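Local coordinates for Tautomerase_3 domain-containing protein (Corynebacterium halotolerans YIM 70093 = DSM 44683, PDB 7M58) that belongs to the cis-3-chloroacrylic acid dehalogenase family of the tautomerase superfamily and probably acts as a hydrolytic dehalogenase or tautomerase, at residues A[49-52]-A[57-60]. Numbering follows the deposited sequence.
Sequences GALF and EAPE
Ala-58 N donates a hydrogen bond to Leu-51 O. The bond is 2.9 Å long and nearly straight, with an N-H...O angle of 166°. It joins the start of strand 51-53 to the loop that follows strand 56-57; the two short strands form a beta hairpin. One step along, Phe-52 and Glu-57 form an antiparallel non-hydrogen-bonded pair, with CA atoms 4.3 Å apart.

The close packing is around Ala-58. Its methyl points toward 49-52, and its CB sits 3.6 Å from Leu-51 CD2. With chi1 at -152°, Leu-51 carries CG opposite its backbone N and beside its carbonyl carbon, which brings the CD2 branch to the Ala-58 methyl. The same Ala-58 CB also lies 3.4 Å from Leu-51 O, beside the hydrogen bond.

Glu-57 forms the looser, exposed side. Its CG meets the Phe-52 ring obliquely, 3.7 Å from CE2. That ring is buried and packs also on Ala-21 of a second subunit. The Phe-52 side chain starts away from 57-60, but chi1 of -67° sets CG beside its own backbone N, which brings the ring back toward Glu-57. Beyond CG the glutamate chain is extended. Its carboxylate reaches Gly-49, with OE2 3.6 Å from CA, a contact without a hydrogen bond.

The hairpin lies about 22 Å from the centre of its own chain, against the second subunit. Leu-51 and Phe-52 pair in an antiparallel ladder with a strand of that subunit. One backbone bond and apolar contacts thus tie the segments together, and the hairpin joins a sheet that runs on across the interface.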
ATOM      1  N   GLY A  49      11.599  12.684  10.590  1.00 37.57           N
ATOM      2  CA  GLY A  49      12.536  12.557   9.486  1.00 30.80           C
ATOM      3  C   GLY A  49      12.265  11.328   8.647  1.00 31.29           C
ATOM      4  O   GLY A  49      13.200  10.656   8.195  1.00 28.70           O
ATOM      5  N   ALA A  50      10.988  10.997   8.452  1.00 30.39           N
ATOM      6  CA  ALA A  50      10.639   9.718   7.861  1.00 30.81           C
ATOM      7  C   ALA A  50      10.333   9.804   6.378  1.00 31.57           C
ATOM      8  O   ALA A  50      10.185   8.752   5.732  1.00 34.23           O
ATOM      9  CB  ALA A  50       9.436   9.117   8.589  1.00 32.31           C
ATOM     10  N   LEU A  51      10.290  11.012   5.813  1.00 26.35           N
ATOM     11  CA  LEU A  51       9.883  11.228   4.431  1.00 26.43           C
ATOM     12  C   LEU A  51      11.034  11.854   3.657  1.00 26.23           C
ATOM     13  O   LEU A  51      11.544  12.910   4.038  1.00 30.96           O
ATOM     14  CB  LEU A  51       8.647  12.129   4.357  1.00 23.51           C
ATOM     15  CG  LEU A  51       7.722  11.927   3.140  1.00 34.48           C
ATOM     16  CD1 LEU A  51       6.353  12.571   3.367  1.00 33.03           C
ATOM     17  CD2 LEU A  51       8.317  12.356   1.790  1.00 29.19           C
ATOM     18  N   PHE A  52      11.413  11.224   2.555  1.00 29.38           N
ATOM     19  CA  PHE A  52      12.513  11.687   1.724  1.00 24.86           C
ATOM     20  C   PHE A  52      12.040  11.889   0.299  1.00 26.99           C
ATOM     21  O   PHE A  52      11.220  11.115  -0.202  1.00 29.65           O
ATOM     22  CB  PHE A  52      13.657  10.685   1.728  1.00 25.80           C
ATOM     23  CG  PHE A  52      14.349  10.554   3.054  1.00 29.03           C
ATOM     24  CD1 PHE A  52      13.744   9.880   4.108  1.00 29.17           C
ATOM     25  CD2 PHE A  52      15.622  11.050   3.237  1.00 27.56           C
ATOM     26  CE1 PHE A  52      14.386   9.736   5.329  1.00 24.53           C
ATOM     27  CE2 PHE A  52      16.273  10.895   4.468  1.00 25.80           C
ATOM     28  CZ  PHE A  52      15.652  10.241   5.502  1.00 25.68           C
ATOM     29  N   GLU A  57      15.765  14.768   2.777  1.00 28.25           N
ATOM     30  CA  GLU A  57      14.582  14.903   3.614  1.00 29.07           C
ATOM     31  C   GLU A  57      13.593  15.874   2.997  1.00 29.87           C
ATOM     32  O   GLU A  57      13.970  16.929   2.489  1.00 34.54           O
ATOM     33  CB  GLU A  57      14.982  15.360   5.001  1.00 33.15           C
ATOM     34  CG  GLU A  57      15.750  14.315   5.770  1.00 32.30           C
ATOM     35  CD  GLU A  57      15.518  14.444   7.251  1.00 41.90           C
ATOM     36  OE1 GLU A  57      16.425  14.055   8.024  1.00 39.39           O
ATOM     37  OE2 GLU A  57      14.438  14.959   7.630  1.00 41.42           O
ATOM     38  N   ALA A  58      12.325  15.502   3.037  1.00 27.95           N
ATOM     39  CA  ALA A  58      11.277  16.273   2.385  1.00 34.34           C
ATOM     40  C   ALA A  58      10.997  17.596   3.100  1.00 36.63           C
ATOM     41  O   ALA A  58      11.294  17.746   4.286  1.00 38.04           O
ATOM     42  CB  ALA A  58       9.996  15.449   2.346  1.00 30.49           C
ATOM     43  N   PRO A  59      10.404  18.568   2.404  1.00 37.25           N
ATOM     44  CA  PRO A  59       9.822  19.706   3.115  1.00 36.51           C
ATOM     45  C   PRO A  59       8.658  19.224   3.960  1.00 39.75           C
ATOM     46  O   PRO A  59       8.000  18.228   3.642  1.00 38.96           O
ATOM     47  CB  PRO A  59       9.339  20.629   1.990  1.00 39.13           C
ATOM     48  CG  PRO A  59       9.101  19.713   0.828  1.00 38.07           C
ATOM     49  CD  PRO A  59      10.153  18.638   0.951  1.00 37.50           C
ATOM     50  N   GLU A  60       8.392  19.959   5.039  1.00 47.13           N
ATOM     51  CA  GLU A  60       7.314  19.578   5.945  1.00 49.27           C
ATOM     52  C   GLU A  60       5.981  19.517   5.197  1.00 48.27           C
ATOM     53  O   GLU A  60       5.182  18.595   5.403  1.00 46.24           O
ATOM     54  CB  GLU A  60       7.276  20.556   7.128  1.00 47.92           C
ATOM     55  CG  GLU A  60       6.645  20.012   8.411  1.00 54.70           C
ATOM     56  CD  GLU A  60       5.272  20.601   8.712  1.00 60.47           C
ATOM     57  OE1 GLU A  60       4.933  21.651   8.110  1.00 60.67           O
ATOM     58  OE2 GLU A  60       4.549  20.025   9.571  1.00 57.68           O
TER